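Local atomic coordinates of epsin 1 (Danio rerio, PDB entry 5LP0), a protein that probably binds membranes rich in phosphatidylinositol 4,5-bisphosphate, bends them and helps clathrin-coated pits to form, thereby regulating receptor-mediated endocytosis. Residues Val12-Ser17 with Met47-Arg51; Val62-Thr67 with Asn110-Ala115; Ile73-Glu78 with Glu131-Leu136. Where two conformers were deposited one is given. Residue numbers count along the deposited sequence, not the author numbering.

Contact 1. Residues Val12-Ser17 with Met47-Arg51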
loop_
_atom_site.group_PDB
_atom_site.type_symbol
_atom_site.label_atom_id
_atom_site.label_comp_id
_atom_site.label_asym_id
_atom_site.label_seq_id
_atom_site.Cartn_x
_atom_site.Cartn_y
_atom_site.Cartn_z
ATOM N N VAL A 12 -8.467 -2.759 -4.592
ATOM C CA VAL A 12 -7.056 -2.380 -4.574
ATOM C C VAL A 12 -6.666 -1.584 -5.834
ATOM O O VAL A 12 -5.984 -0.547 -5.751
ATOM C CB VAL A 12 -6.147 -3.611 -4.452
ATOM C CG1 VAL A 12 -4.702 -3.207 -4.627
ATOM C CG2 VAL A 12 -6.353 -4.305 -3.121
ATOM N N ARG A 13 -7.136 -2.032 -6.998
ATOM C CA ARG A 13 -6.823 -1.330 -8.247
ATOM C C ARG A 13 -7.336 0.102 -8.190
ATOM O O ARG A 13 -6.634 1.041 -8.548
ATOM C CB ARG A 13 -7.431 -2.043 -9.461
ATOM C CG ARG A 13 -6.697 -3.277 -9.850
ATOM C CD ARG A 13 -7.444 -4.067 -10.925
ATOM N NE ARG A 13 -6.671 -5.237 -11.320
ATOM C CZ ARG A 13 -5.708 -5.231 -12.235
ATOM N NH1 ARG A 13 -5.404 -4.108 -12.876
ATOM N NH2 ARG A 13 -5.053 -6.353 -12.509
ATOM N N GLU A 14 -8.558 0.269 -7.715
ATOM C CA GLU A 14 -9.165 1.578 -7.609
ATOM C C GLU A 14 -8.358 2.464 -6.668
ATOM O O GLU A 14 -8.133 3.624 -6.951
ATOM C CB GLU A 14 -10.594 1.440 -7.092
ATOM C CG GLU A 14 -11.256 2.773 -6.840
ATOM C CD GLU A 14 -11.514 3.536 -8.116
ATOM O OE1 GLU A 14 -11.814 2.881 -9.143
ATOM O OE2 GLU A 14 -11.398 4.789 -8.100
ATOM N N ALA A 15 -7.924 1.891 -5.546
ATOM C CA ALA A 15 -7.187 2.618 -4.532
ATOM C C ALA A 15 -5.801 3.029 -5.017
ATOM O O ALA A 15 -5.180 3.911 -4.437
ATOM C CB ALA A 15 -7.063 1.776 -3.249
ATOM N N THR A 16 -5.271 2.315 -5.998
ATOM C CA THR A 16 -3.911 2.569 -6.462
ATOM C C THR A 16 -3.808 3.052 -7.916
ATOM O O THR A 16 -2.760 2.922 -8.568
ATOM C CB THR A 16 -3.068 1.309 -6.258
ATOM O OG1 THR A 16 -3.624 0.212 -7.009
ATOM C CG2 THR A 16 -2.996 0.934 -4.764
ATOM N N SER A 17 -4.883 3.631 -8.424
ATOM C CA SER A 17 -4.922 4.091 -9.807
ATOM C C SER A 17 -3.996 5.283 -10.064
ATOM O O SER A 17 -3.450 5.894 -9.137
ATOM C CB SER A 17 -6.348 4.527 -10.161
ATOM O OG SER A 17 -6.589 5.811 -9.612
ATOM N N MET A 47 -2.231 -7.970 -5.539
ATOM C CA MET A 47 -2.442 -6.759 -6.317
ATOM C C MET A 47 -1.579 -5.597 -5.818
ATOM O O MET A 47 -1.062 -4.810 -6.607
ATOM C CB MET A 47 -3.925 -6.389 -6.335
ATOM C CG MET A 47 -4.253 -5.336 -7.391
ATOM S SD MET A 47 -3.992 -5.964 -9.080
ATOM C CE MET A 47 -2.883 -4.746 -9.787
ATOM N N VAL A 48 -1.374 -5.478 -4.519
ATOM C CA VAL A 48 -0.553 -4.400 -3.999
ATOM C C VAL A 48 0.891 -4.579 -4.449
ATOM O O VAL A 48 1.524 -3.606 -4.903
ATOM C CB VAL A 48 -0.659 -4.277 -2.451
ATOM C CG1 VAL A 48 0.292 -3.190 -1.950
ATOM C CG2 VAL A 48 -2.086 -3.920 -2.005
ATOM N N TRP A 49 1.448 -5.773 -4.340
ATOM C CA TRP A 49 2.814 -6.038 -4.791
ATOM C C TRP A 49 2.968 -5.792 -6.286
ATOM O O TRP A 49 4.006 -5.257 -6.723
ATOM C CB TRP A 49 3.282 -7.457 -4.425
ATOM C CG TRP A 49 3.388 -7.738 -2.940
ATOM C CD1 TRP A 49 2.720 -8.709 -2.246
ATOM C CD2 TRP A 49 4.221 -7.063 -1.978
ATOM N NE1 TRP A 49 3.072 -8.665 -0.927
ATOM C CE2 TRP A 49 3.984 -7.664 -0.727
ATOM C CE3 TRP A 49 5.142 -6.012 -2.057
ATOM C CZ2 TRP A 49 4.625 -7.243 0.449
ATOM C CZ3 TRP A 49 5.776 -5.589 -0.901
ATOM C CH2 TRP A 49 5.521 -6.211 0.344
ATOM N N LYS A 50 1.942 -6.104 -7.072
ATOM C CA LYS A 50 1.989 -5.805 -8.497
ATOM C C LYS A 50 2.078 -4.302 -8.731
ATOM O O LYS A 50 2.906 -3.841 -9.517
ATOM C CB LYS A 50 0.761 -6.356 -9.198
ATOM C CG LYS A 50 0.795 -7.875 -9.391
ATOM C CD LYS A 50 -0.465 -8.390 -10.098
ATOM C CE LYS A 50 -0.481 -9.934 -10.207
ATOM N NZ LYS A 50 -1.788 -10.409 -10.727
ATOM N N ARG A 51 1.258 -3.515 -8.042
ATOM C CA ARG A 51 1.265 -2.074 -8.240
ATOM C C ARG A 51 2.598 -1.485 -7.764
ATOM O O ARG A 51 3.113 -0.552 -8.369
ATOM C CB ARG A 51 0.072 -1.435 -7.514
ATOM C CG ARG A 51 -1.287 -1.737 -8.204
ATOM C CD ARG A 51 -1.461 -0.781 -9.390
ATOM N NE ARG A 51 -2.304 -1.206 -10.524
ATOM C CZ ARG A 51 -3.506 -0.706 -10.815
ATOM N NH1 ARG A 51 -4.096 0.156 -10.006
ATOM N NH2 ARG A 51 -4.156 -1.110 -11.900
#
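A helix-end contact with an apolar floor and a basic rim, this pairing sets the last turn of helix 8-15 against the C-terminal turn of helix 38-51. The floor is small: V12 CG1 lies 3.5 Å from M47 CG and 3.8 Å from V48 CG2, and V48 passes the packing on to M69 of helix 59-75. Where helix 8-15 ends, T16 leaves helical geometry, and its hydroxyl folds back on the chain, OG1 donating to V12 O at 2.8 Å. That proton being spent, OG1 can receive R51 NH1, which reaches it at 3.0 Å; the same nitrogen makes a weak hydrogen bond to R13 O at 3.1 Å. The guanidinium of R51 thus gathers acceptors at the C-terminal end of the helix. R13 lies over it with CG against one face, while M47 SD covers a face of the R13 guanidinium, 3.6 Å from NE. This brings two like charges close, R13 NH1 3.4 Å from R51 NH2, with E9 offsetting the first through a salt bridge to R13. Such clustering of cations would suit an anionic ligand: R13 and R51, with N18 near S17 and H61 beside R51, correspond to the residues that bind the phosphoinositide headgroup in a close relative, so the arrangement is consistent with the PtdIns(4,5)P2 pocket of an ENTH domain.

Contact 2. Residues Val62-Thr67 with Asn110-Ala115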
loop_
_atom_site.group_PDB
_atom_site.type_symbol
_atom_site.label_atom_id
_atom_site.label_comp_id
_atom_site.label_asym_id
_atom_site.label_seq_id
_atom_site.Cartn_x
_atom_site.Cartn_y
_atom_site.Cartn_z
ATOM N N VAL A 62 2.749 3.081 -7.859
ATOM C CA VAL A 62 3.716 2.662 -6.844
ATOM C C VAL A 62 3.540 3.534 -5.605
ATOM O O VAL A 62 3.471 3.048 -4.469
ATOM C CB VAL A 62 5.180 2.824 -7.371
ATOM C CG1 VAL A 62 6.192 2.356 -6.314
ATOM C CG2 VAL A 62 5.397 2.064 -8.674
ATOM N N TYR A 63 3.437 4.842 -5.812
ATOM C CA TYR A 63 3.260 5.777 -4.703
ATOM C C TYR A 63 1.981 5.466 -3.909
ATOM O O TYR A 63 2.019 5.305 -2.682
ATOM C CB TYR A 63 3.222 7.191 -5.269
ATOM C CG TYR A 63 3.190 8.280 -4.230
ATOM C CD1 TYR A 63 4.334 8.645 -3.540
ATOM C CD2 TYR A 63 2.006 8.950 -3.943
ATOM C CE1 TYR A 63 4.309 9.655 -2.599
ATOM C CE2 TYR A 63 1.971 9.950 -3.002
ATOM C CZ TYR A 63 3.126 10.297 -2.332
ATOM O OH TYR A 63 3.084 11.309 -1.397
ATOM N N LYS A 64 0.850 5.336 -4.612
ATOM C CA LYS A 64 -0.434 5.061 -3.956
ATOM C C LYS A 64 -0.499 3.652 -3.333
ATOM O O LYS A 64 -1.122 3.460 -2.281
ATOM C CB LYS A 64 -1.594 5.318 -4.922
ATOM C CG LYS A 64 -1.764 6.814 -5.223
ATOM C CD LYS A 64 -2.713 7.141 -6.382
ATOM C CE LYS A 64 -4.162 6.927 -5.975
ATOM N NZ LYS A 64 -5.064 7.231 -7.126
ATOM N N ALA A 65 0.162 2.684 -3.950
ATOM C CA ALA A 65 0.255 1.350 -3.354
ATOM C C ALA A 65 1.021 1.413 -2.049
ATOM O O ALA A 65 0.691 0.666 -1.116
ATOM C CB ALA A 65 0.893 0.351 -4.317
ATOM N N MET A 66 1.975 2.338 -1.913
ATOM C CA MET A 66 2.717 2.419 -0.646
ATOM C C MET A 66 1.820 3.086 0.399
ATOM O O MET A 66 1.822 2.681 1.567
ATOM C CB MET A 66 4.028 3.196 -0.767
ATOM C CG MET A 66 5.154 2.391 -1.381
ATOM S SD MET A 66 6.755 3.205 -1.235
ATOM C CE MET A 66 6.483 4.463 -2.479
ATOM N N THR A 67 1.024 4.075 -0.003
ATOM C CA THR A 67 0.063 4.682 0.915
ATOM C C THR A 67 -0.930 3.630 1.394
ATOM O O THR A 67 -1.202 3.517 2.585
ATOM C CB THR A 67 -0.649 5.818 0.249
ATOM O OG1 THR A 67 0.332 6.803 -0.095
ATOM C CG2 THR A 67 -1.690 6.432 1.189
ATOM N N ASN A 110 9.246 11.566 -4.683
ATOM C CA ASN A 110 8.166 11.234 -3.764
ATOM C C ASN A 110 8.135 9.745 -3.455
ATOM O O ASN A 110 7.894 9.341 -2.321
ATOM C CB ASN A 110 6.798 11.583 -4.371
ATOM C CG ASN A 110 6.734 12.975 -4.951
ATOM O OD1 ASN A 110 6.755 13.960 -4.211
ATOM N ND2 ASN A 110 6.611 13.069 -6.279
ATOM N N VAL A 111 8.390 8.927 -4.477
ATOM C CA VAL A 111 8.422 7.484 -4.289
ATOM C C VAL A 111 9.569 7.095 -3.369
ATOM O O VAL A 111 9.386 6.309 -2.440
ATOM C CB VAL A 111 8.539 6.728 -5.632
ATOM C CG1 VAL A 111 8.700 5.232 -5.411
ATOM C CG2 VAL A 111 7.301 7.006 -6.457
ATOM N N ARG A 112 10.746 7.677 -3.576
ATOM C CA ARG A 112 11.926 7.283 -2.817
ATOM C C ARG A 112 11.768 7.646 -1.358
ATOM O O ARG A 112 12.131 6.858 -0.475
ATOM C CB ARG A 112 13.195 7.945 -3.382
ATOM C CG ARG A 112 13.540 7.475 -4.806
ATOM C CD ARG A 112 14.889 7.997 -5.291
ATOM N NE ARG A 112 14.964 9.437 -5.568
ATOM C CZ ARG A 112 14.636 10.025 -6.717
ATOM N NH1 ARG A 112 14.142 9.327 -7.733
ATOM N NH2 ARG A 112 14.809 11.341 -6.858
ATOM N N GLU A 113 11.204 8.817 -1.091
ATOM C CA GLU A 113 11.032 9.247 0.293
ATOM C C GLU A 113 9.969 8.427 1.027
ATOM O O GLU A 113 10.183 8.036 2.171
ATOM C CB GLU A 113 10.692 10.742 0.345
ATOM C CG GLU A 113 10.354 11.259 1.733
ATOM C CD GLU A 113 11.542 11.309 2.668
ATOM O OE1 GLU A 113 12.684 11.089 2.219
ATOM O OE2 GLU A 113 11.312 11.578 3.871
ATOM N N LYS A 114 8.838 8.156 0.361
ATOM C CA LYS A 114 7.791 7.332 0.947
ATOM C C LYS A 114 8.326 5.926 1.243
ATOM O O LYS A 114 8.046 5.374 2.300
ATOM C CB LYS A 114 6.555 7.321 0.039
ATOM C CG LYS A 114 5.372 6.544 0.603
ATOM C CD LYS A 114 4.090 6.738 -0.217
ATOM C CE LYS A 114 3.404 8.044 0.130
ATOM N NZ LYS A 114 2.805 8.056 1.492
ATOM N N ALA A 115 9.111 5.355 0.328
ATOM C CA ALA A 115 9.731 4.056 0.542
ATOM C C ALA A 115 10.670 4.083 1.753
ATOM O O ALA A 115 10.662 3.177 2.570
ATOM C CB ALA A 115 10.488 3.605 -0.700
HETATM O O HOH W 1 3.178 5.248 2.800
#
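Helices 59-75 and 108-122 run nearly parallel here, the axes of the two short segments approaching to 9.7 Å with a crossing angle of 22°. The backbones are nearest at Y63 and V111, whose CA atoms are 5.5 Å apart; one turn on, M66 CA and K114 CA are separated by 7.2 Å. On the buried side V62 CG1 meets V111 CG1 at 3.9 Å, and the M66 thioether lies along the neighbouring helix, its CE 3.8 Å from V111 CG1 and its SD 3.8 Å from A115 CB. Helices that share a direction without being consecutive are what a right-handed helical solenoid produces, and the ENTH domain is a compact member of that class; V111 and A115 also touch F97 and L94 from the intervening chain. Toward solvent, K114 serves apolar and polar partners alike. Its CD packs on M66 CB at 3.6 Å, and its CE makes a CH-pi contact over the face of the Y63 ring, 3.6 Å from the centroid. The charged NZ makes an off-centre cation-pi contact, 4.9 Å from that centroid, and a weak hydrogen bond to T67 OG1 at 3.2 Å. A water accepts from K114 NZ at 3.1 Å and donates weakly to M66 O, 3.2 Å from the water oxygen.

Contact 3. Residues Ile73-Glu78 with Glu131-Leu136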
loop_
_atom_site.group_PDB
_atom_site.type_symbol
_atom_site.label_atom_id
_atom_site.label_comp_id
_atom_site.label_asym_id
_atom_site.label_seq_id
_atom_site.Cartn_x
_atom_site.Cartn_y
_atom_site.Cartn_z
ATOM N N ILE A 73 -0.873 -2.044 6.871
ATOM C CA ILE A 73 0.068 -2.432 7.916
ATOM C C ILE A 73 -0.431 -1.949 9.281
ATOM O O ILE A 73 -0.385 -2.704 10.265
ATOM C CB ILE A 73 1.465 -1.832 7.636
ATOM C CG1 ILE A 73 2.170 -2.609 6.516
ATOM C CG2 ILE A 73 2.324 -1.792 8.894
ATOM C CD1 ILE A 73 3.292 -1.811 5.826
ATOM N N LYS A 74 -0.936 -0.726 9.333
ATOM C CA LYS A 74 -1.335 -0.105 10.601
ATOM C C LYS A 74 -2.767 -0.437 11.018
ATOM O O LYS A 74 -3.083 -0.437 12.207
ATOM C CB LYS A 74 -1.193 1.409 10.498
ATOM C CG LYS A 74 0.231 1.902 10.347
ATOM C CD LYS A 74 0.260 3.407 10.205
ATOM C CE LYS A 74 1.678 3.877 10.046
ATOM N NZ LYS A 74 1.761 5.370 9.962
ATOM N N THR A 75 -3.628 -0.749 10.057
ATOM C CA THR A 75 -5.071 -0.806 10.299
ATOM C C THR A 75 -5.705 -2.180 10.016
ATOM O O THR A 75 -6.823 -2.463 10.471
ATOM C CB THR A 75 -5.793 0.232 9.421
ATOM O OG1 THR A 75 -4.983 1.422 9.302
ATOM C CG2 THR A 75 -7.109 0.590 10.024
ATOM N N GLY A 76 -5.000 -3.008 9.248
ATOM C CA GLY A 76 -5.502 -4.296 8.818
ATOM C C GLY A 76 -5.015 -5.428 9.703
ATOM O O GLY A 76 -4.479 -5.210 10.791
ATOM N N SER A 77 -5.215 -6.654 9.235
ATOM C CA SER A 77 -4.690 -7.841 9.906
ATOM C C SER A 77 -3.180 -7.742 10.114
ATOM O O SER A 77 -2.459 -7.189 9.279
ATOM C CB SER A 77 -4.993 -9.073 9.053
ATOM O OG SER A 77 -4.294 -10.207 9.535
ATOM N N GLU A 78 -2.695 -8.261 11.237
ATOM C CA GLU A 78 -1.270 -8.265 11.506
ATOM C C GLU A 78 -0.498 -9.117 10.498
ATOM O O GLU A 78 0.716 -8.990 10.387
ATOM C CB GLU A 78 -0.995 -8.665 12.967
ATOM C CG GLU A 78 -1.501 -7.605 13.958
ATOM C CD GLU A 78 -1.074 -7.831 15.400
ATOM O OE1 GLU A 78 -0.718 -8.971 15.777
ATOM O OE2 GLU A 78 -1.094 -6.846 16.154
ATOM N N GLU A 131 1.784 2.720 16.233
ATOM C CA GLU A 131 1.122 3.191 15.031
ATOM C C GLU A 131 -0.213 2.486 14.925
ATOM O O GLU A 131 -1.177 3.089 14.500
ATOM C CB GLU A 131 1.955 2.915 13.774
ATOM C CG GLU A 131 3.248 3.722 13.716
ATOM C CD GLU A 131 3.060 5.180 13.357
ATOM O OE1 GLU A 131 1.945 5.564 12.932
ATOM O OE2 GLU A 131 4.053 5.937 13.500
ATOM N N ARG A 132 -0.293 1.226 15.337
ATOM C CA ARG A 132 -1.551 0.485 15.229
ATOM C C ARG A 132 -2.618 1.031 16.171
ATOM O O ARG A 132 -3.742 1.191 15.781
ATOM C CB ARG A 132 -1.326 -0.992 15.504
ATOM C CG ARG A 132 -2.564 -1.842 15.348
ATOM C CD ARG A 132 -2.200 -3.305 15.410
ATOM N NE ARG A 132 -3.340 -4.169 15.156
ATOM C CZ ARG A 132 -3.783 -4.479 13.943
ATOM N NH1 ARG A 132 -3.212 -3.967 12.863
ATOM N NH2 ARG A 132 -4.814 -5.281 13.827
ATOM N N ILE A 133 -2.258 1.330 17.409
ATOM C CA ILE A 133 -3.223 1.951 18.320
ATOM C C ILE A 133 -3.764 3.250 17.728
ATOM O O ILE A 133 -4.989 3.459 17.672
ATOM C CB ILE A 133 -2.585 2.213 19.662
ATOM C CG1 ILE A 133 -2.412 0.888 20.413
ATOM C CG2 ILE A 133 -3.459 3.184 20.502
ATOM C CD1 ILE A 133 -1.599 1.015 21.711
ATOM N N HIS A 134 -2.862 4.119 17.276
ATOM C CA HIS A 134 -3.320 5.386 16.700
ATOM C C HIS A 134 -4.173 5.171 15.427
ATOM O O HIS A 134 -5.209 5.812 15.229
ATOM C CB HIS A 134 -2.124 6.289 16.399
ATOM C CG HIS A 134 -2.503 7.604 15.783
ATOM N ND1 HIS A 134 -2.847 8.706 16.534
ATOM C CD2 HIS A 134 -2.604 7.985 14.486
ATOM C CE1 HIS A 134 -3.131 9.717 15.728
ATOM N NE2 HIS A 134 -2.998 9.304 14.482
ATOM N N ALA A 135 -3.768 4.226 14.590
ATOM C CA ALA A 135 -4.446 4.007 13.317
ATOM C C ALA A 135 -5.845 3.424 13.544
ATOM O O ALA A 135 -6.786 3.768 12.843
ATOM C CB ALA A 135 -3.637 3.081 12.443
ATOM N N LEU A 136 -5.981 2.554 14.536
ATOM C CA LEU A 136 -7.252 1.888 14.795
ATOM C C LEU A 136 -8.203 2.895 15.398
ATOM O O LEU A 136 -9.399 2.844 15.161
ATOM C CB LEU A 136 -7.097 0.673 15.721
ATOM C CG LEU A 136 -6.413 -0.544 15.088
ATOM C CD1 LEU A 136 -6.237 -1.693 16.068
ATOM C CD2 LEU A 136 -7.190 -1.046 13.863
HETATM O O HOH W 2 -6.354 4.164 10.142
#
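Polar chemistry dominates where the C-terminal end of helix 59-75 and the turn after it meet helix 125-139. The carbonyl of G76 is the main acceptor: R132 grips it with both terminal nitrogens, NH1 to G76 O at 2.7 Å and NH2 to G76 O at 3.1 Å, and NH2 has a further, weak bond to Y36. E78 lies over one face of this guanidinium through CG; its OE2, 3.6 Å from R132 NE, makes a long salt bridge of charge alone, since no N-H points at it. At the other end K74 NZ meets E131 OE1 in a hydrogen-bonded salt bridge of 3.0 Å and has a second anionic partner in E70. T75 OG1 is bonded to Y71 O within its own helix, yet a water also bridges to the facing helix, donating to T75 OG1 at 3.2 Å and to A135 O at 2.8 Å. Between the charges R132 CA makes a CA-H...O contact with K74 O at 3.5 Å, and A135 CB fits 3.5 Å from K74 CB. Charged side chains of helix 125-139 thus hold both the last turn of helix 59-75 and the carbonyl of G76 just beyond it, joining directed bonds and charge pairs to close packing around A135.

In the fold
From the N terminus, contact 1 comes first: it returns the chain from helix 38-51 to the end of helix 8-15, closing a loop that contains helix 25-34. Only then does contact 2 open, in helix 59-75, so these two stand in series; they nevertheless touch, S17 O lying 2.9 Å from K64 NZ in a probable hydrogen bond. Contact 2 closes the chain between 67 and 110, contact 3 that between 78 and 131; their segments alternate, so they cross, with centres about 18 Å apart. Helix 59-75, used by both, therefore connects the N-terminal helices, with the probable phosphoinositide site, to the C-terminal helices, and contacts 1 and 3 lie on opposite sides of the chain's centre.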